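Local coordinates for tRNA (Guanine-N(1)-)-methyltransferase (Aquifex aeolicus, PDB 1OY5) that catalyses transfer of a methyl group from S-adenosyl-L-methionine to N1 of guanosine-37 in tRNA, working as a homodimer, at the interface of chains A and B. Numbering follows the deposited sequence. Chains: chain A/B, tRNA (Guanine-N(1)-)-methyltransferase.

Contact 3 and contact 2 occupy opposite ends of the two-fold dimer, about 55 Å apart between the centres of their C-alpha atoms, and largely show one interface region with the chains exchanged. The two copies of Arg123 are engaged differently: B:Arg123 bonds the partner's loop in contact 2, whereas A:Arg123 in contact 3 turns mainly to its own A:Asp121. Contact 1 lies about 17 Å from contact 3 and about 44 Å from contact 2. Each subunit thus embraces its partner at separated points, consistent with the homodimer being the working assembly, and contact 1 adjoins the segment inferred to bind S-adenosyl-L-methionine.

Contact 1: the interface of chains A and B. Residues chain A 131, 133; chain B 222-223.
A:Ser133 and B:Asp223 meet through a pair of first torsions: the serine OG stands between its own backbone N and carbonyl carbon (chi1 59°), while the aspartate CG, as modelled, almost eclipses its backbone N (chi1 -6°), with OD1 pointing at chain A. What OD1 approaches is the serine methylene rather than the hydroxyl; OG lies 3.9 Å from the carboxylate oxygen OD1 of B:Asp223, too far for a hydrogen bond. B:Pro222 supplies the apolar share of the patch, its ring carbon CB resting 4.0 Å from CB of A:Ser133. The backbone of A:Glu131, at the end of strand 130-131, borders the patch, with its carbonyl O 4.0 Å from OD1 of B:Asp223. This is a small, loosely fitted edge of the homodimer interface, in which a loop of chain B runs past the end of a chain A strand. A:Ser133 comes directly before the segment from Leu134 to Leu139 that, by similarity, binds S-adenosyl-L-methionine, so the partner's loop may help shape the surroundings of the cofactor. The nearest approach across the patch is the 3.3 Å between CB of A:Ser133 and OD1 of B:Asp223.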
# COMPACT_ATOMS: atom_id res chain seq x y z
N GLU A 131 12.54 9.68 3.71
CA GLU A 131 11.38 9.33 4.50
C GLU A 131 10.13 9.45 3.67
O GLU A 131 9.89 10.49 3.11
CB GLU A 131 11.28 10.23 5.71
CG GLU A 131 10.26 9.71 6.68
CD GLU A 131 10.42 10.29 8.06
OE1 GLU A 131 9.93 9.64 9.02
OE2 GLU A 131 11.04 11.39 8.16
N SER A 133 6.89 10.50 3.05
CA SER A 133 5.97 11.49 3.62
C SER A 133 4.58 10.99 4.00
O SER A 133 4.08 10.03 3.44
CB SER A 133 5.76 12.56 2.58
OG SER A 133 5.23 11.94 1.40
N PRO B 222 7.72 17.62 5.32
CA PRO B 222 7.64 16.27 4.74
C PRO B 222 8.84 15.71 3.93
O PRO B 222 9.05 14.49 4.00
CB PRO B 222 6.37 16.34 3.89
CG PRO B 222 5.46 17.22 4.68
CD PRO B 222 6.35 18.14 5.51
N ASP B 223 9.57 16.54 3.18
CA ASP B 223 10.75 16.11 2.40
C ASP B 223 11.47 17.27 1.77
O ASP B 223 11.36 17.46 0.55
CB ASP B 223 10.43 15.29 1.16
CG ASP B 223 8.99 14.94 1.02
OD1 ASP B 223 8.61 13.83 1.44
OD2 ASP B 223 8.18 15.71 0.46

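Contact 2: the interface of chains A and B. Residues chain A 182-183, 185-188, 191, 193; chain B 123.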
# COMPACT_ATOMS: atom_id res chain seq x y z
N TYR A 182 -12.17 -3.52 -22.40
CA TYR A 182 -13.03 -4.68 -22.57
C TYR A 182 -12.22 -5.89 -23.00
O TYR A 182 -11.14 -5.74 -23.55
CB TYR A 182 -14.09 -4.39 -23.64
CG TYR A 182 -15.17 -3.44 -23.19
CD1 TYR A 182 -16.34 -3.91 -22.63
CD2 TYR A 182 -15.02 -2.06 -23.34
CE1 TYR A 182 -17.31 -3.05 -22.21
CE2 TYR A 182 -16.00 -1.19 -22.93
CZ TYR A 182 -17.14 -1.69 -22.36
OH TYR A 182 -18.15 -0.84 -21.94
N THR A 183 -12.75 -7.08 -22.76
CA THR A 183 -12.08 -8.30 -23.20
C THR A 183 -12.99 -9.42 -23.75
O THR A 183 -14.22 -9.42 -23.56
CB THR A 183 -11.17 -8.85 -22.13
OG1 THR A 183 -10.36 -9.86 -22.73
CG2 THR A 183 -11.97 -9.56 -21.01
N PRO A 185 -14.98 -12.22 -24.03
CA PRO A 185 -16.44 -12.30 -24.02
C PRO A 185 -17.12 -11.10 -24.69
O PRO A 185 -17.36 -10.08 -24.07
CB PRO A 185 -16.75 -12.41 -22.54
CG PRO A 185 -15.62 -13.22 -22.01
CD PRO A 185 -14.40 -12.88 -22.85
N ARG A 186 -17.46 -11.26 -25.97
CA ARG A 186 -18.08 -10.20 -26.77
C ARG A 186 -19.42 -9.74 -26.18
O ARG A 186 -19.72 -8.55 -26.14
CB ARG A 186 -18.29 -10.66 -28.21
CG ARG A 186 -18.96 -9.61 -29.10
CD ARG A 186 -19.47 -10.19 -30.40
NE ARG A 186 -20.23 -9.24 -31.22
CZ ARG A 186 -21.40 -8.69 -30.89
NH1 ARG A 186 -21.97 -8.96 -29.71
NH2 ARG A 186 -21.99 -7.86 -31.74
N GLU A 187 -20.23 -10.70 -25.77
CA GLU A 187 -21.46 -10.37 -25.08
C GLU A 187 -21.57 -11.25 -23.84
O GLU A 187 -21.36 -12.46 -23.91
CB GLU A 187 -22.66 -10.57 -25.99
CG GLU A 187 -24.00 -10.31 -25.33
CD GLU A 187 -25.12 -10.30 -26.34
OE1 GLU A 187 -26.31 -10.14 -25.94
OE2 GLU A 187 -24.82 -10.44 -27.54
N TYR A 188 -21.89 -10.65 -22.71
CA TYR A 188 -22.02 -11.41 -21.47
C TYR A 188 -23.19 -10.88 -20.63
O TYR A 188 -23.35 -9.68 -20.48
CB TYR A 188 -20.72 -11.35 -20.69
CG TYR A 188 -20.73 -12.14 -19.41
CD1 TYR A 188 -20.74 -11.50 -18.18
CD2 TYR A 188 -20.72 -13.52 -19.41
CE1 TYR A 188 -20.74 -12.22 -17.00
CE2 TYR A 188 -20.72 -14.24 -18.24
CZ TYR A 188 -20.73 -13.58 -17.04
OH TYR A 188 -20.72 -14.29 -15.86
N MET A 191 -24.76 -7.93 -21.57
CA MET A 191 -23.90 -6.76 -21.72
C MET A 191 -22.99 -6.98 -22.94
O MET A 191 -22.28 -7.99 -23.01
CB MET A 191 -23.09 -6.51 -20.44
CG MET A 191 -23.97 -5.99 -19.30
SD MET A 191 -23.19 -5.83 -17.71
CE MET A 191 -23.17 -7.49 -17.19
N VAL A 193 -19.99 -5.55 -25.78
CA VAL A 193 -18.86 -4.65 -25.98
C VAL A 193 -19.23 -3.62 -27.02
O VAL A 193 -19.79 -3.97 -28.05
CB VAL A 193 -17.62 -5.38 -26.55
CG1 VAL A 193 -16.53 -4.38 -26.89
CG2 VAL A 193 -17.10 -6.43 -25.57
N ARG B 123 -17.60 -3.95 -18.05
CA ARG B 123 -18.88 -4.57 -17.72
C ARG B 123 -18.99 -4.94 -16.24
O ARG B 123 -20.08 -5.06 -15.71
CB ARG B 123 -19.10 -5.78 -18.61
CG ARG B 123 -19.27 -5.40 -20.06
CD ARG B 123 -19.30 -6.56 -21.02
NE ARG B 123 -17.95 -7.08 -21.26
CZ ARG B 123 -17.67 -8.08 -22.09
NH1 ARG B 123 -18.64 -8.66 -22.78
NH2 ARG B 123 -16.41 -8.49 -22.26
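B:Arg123 pushes its side chain into a slot formed by A:Tyr182, A:Pro185, A:Met191 and A:Val193, and most of the surface hidden here is its own. The packed part surrounds its aliphatic stem and guanidinium. On one flank CG lies 3.7 Å from CE1 of A:Tyr182, and NE sits at the edge of the phenol ring, in its plane, with ring and guanidinium turned 54° apart. On another, CB of A:Met191 touches CD at 3.8 Å, the two side chains running past each other in opposite directions. CG2 of A:Val193 lies over one guanidinium face, toward its rim. With the arginine chain bent (chi3 -77°), NH2 donates to the carbonyl O of A:Thr183 at 2.7 Å, close to the guanidinium plane but through a bent bond (117° at the hydrogen). A second, also bent, bond from NH2 to the carbonyl O of A:Pro185 is doubtful, because that oxygen is modelled too tightly against the guanidinium. The group appears to be read by main-chain carbonyls. The side toward A:Arg186, A:Glu187 and A:Tyr188 is much looser: these residues bury little or nothing against the partner, and NH1 of A:Arg186 instead pairs with OE2 of A:Glu187 at 3.9 Å. In the fold, B:Arg123, near the start of 3-10 helix 122-127, reaches between loop 182-185 and strand 191-192 of chain A, with strand 187-188 at the margin.

Contact 3: the interface of chains A and B. Residues chain A 64, 121-123; chain B 181-183.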
# COMPACT_ATOMS: atom_id res chain seq x y z
N VAL A 64 7.35 2.36 21.13
CA VAL A 64 8.12 2.87 20.01
C VAL A 64 9.20 1.84 19.68
O VAL A 64 9.65 1.12 20.54
CB VAL A 64 8.76 4.21 20.43
CG1 VAL A 64 9.67 3.97 21.58
CG2 VAL A 64 9.55 4.83 19.33
N ASP A 121 12.43 5.32 17.22
CA ASP A 121 13.20 6.25 18.00
C ASP A 121 13.85 7.18 17.00
O ASP A 121 14.40 6.71 15.99
CB ASP A 121 14.22 5.51 18.85
CG ASP A 121 15.16 6.44 19.59
OD1 ASP A 121 14.94 6.69 20.79
OD2 ASP A 121 16.18 6.94 19.08
N GLU A 122 13.75 8.48 17.22
CA GLU A 122 14.33 9.45 16.29
C GLU A 122 15.79 9.22 15.94
O GLU A 122 16.20 9.52 14.84
CB GLU A 122 14.19 10.88 16.84
CG GLU A 122 12.92 11.57 16.39
CD GLU A 122 12.95 11.92 14.92
OE1 GLU A 122 13.76 12.79 14.59
OE2 GLU A 122 12.19 11.30 14.12
N ARG A 123 16.58 8.72 16.88
CA ARG A 123 18.01 8.57 16.65
C ARG A 123 18.35 7.65 15.45
O ARG A 123 19.49 7.57 14.99
CB ARG A 123 18.69 8.07 17.92
CG ARG A 123 18.65 9.08 19.06
CD ARG A 123 18.91 8.47 20.43
NE ARG A 123 17.83 7.60 20.86
CZ ARG A 123 17.83 6.87 21.99
NH1 ARG A 123 18.86 6.91 22.82
NH2 ARG A 123 16.79 6.12 22.29
N VAL B 181 9.65 10.81 18.57
CA VAL B 181 9.45 9.93 19.71
C VAL B 181 10.75 9.25 20.13
O VAL B 181 11.66 9.12 19.34
CB VAL B 181 8.42 8.90 19.38
CG1 VAL B 181 7.15 9.59 18.88
CG2 VAL B 181 8.95 7.93 18.32
N TYR B 182 10.87 8.88 21.38
CA TYR B 182 12.08 8.22 21.87
C TYR B 182 11.74 7.08 22.80
O TYR B 182 10.66 7.04 23.37
CB TYR B 182 12.94 9.18 22.66
CG TYR B 182 13.62 10.21 21.83
CD1 TYR B 182 14.95 10.07 21.46
CD2 TYR B 182 12.94 11.35 21.44
CE1 TYR B 182 15.58 11.02 20.71
CE2 TYR B 182 13.56 12.30 20.68
CZ TYR B 182 14.88 12.14 20.31
OH TYR B 182 15.50 13.13 19.57
N THR B 183 12.68 6.16 22.96
CA THR B 183 12.45 5.04 23.84
C THR B 183 13.63 4.65 24.69
O THR B 183 14.72 5.14 24.51
CB THR B 183 11.91 3.84 23.09
OG1 THR B 183 11.34 2.95 24.05
CG2 THR B 183 13.00 3.05 22.36
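Loop 181-183 of chain B lies across the start of 3-10 helix 122-127 of chain A, the preceding A:Asp121 and strand 64-65, a mixed seam of backbone hydrogen bonds and apolar packing in the homodimer. A:Asp121 is the hub. Extended away from its backbone N (chi1 174°), its carboxylate receives the backbone N of B:Thr183 on the anti lone pair of OD1, 3.2 Å away. A:Arg123 grips the same carboxylate side-on: NH2 reaches OD1 from above the carboxylate plane, and NE meets OD2 on the syn side. The backbone N of A:Arg123 bonds OD2, at 2.9 Å, so each oxygen serves two donors and the group can hardly turn. The ring of B:Tyr182 stands almost perpendicular to the carboxylate (89°); one face covers CB of A:Glu122, with CZ 3.8 Å away, while NE and CG of A:Arg123 come to its CD1-CE1 edge. An alanine in place of A:Asp121 is likely to leave the B:Thr183 amide without its acceptor and the A:Arg123 guanidinium without its anchor, free to swing. Beside the hub, CG2 of A:Val64 packs on CG2 of B:Val181. The backbone N of A:Glu122 closes the seam, bonding the carbonyl O of B:Val181 at 3.0 Å, almost in line with the carbonyl bond (173°).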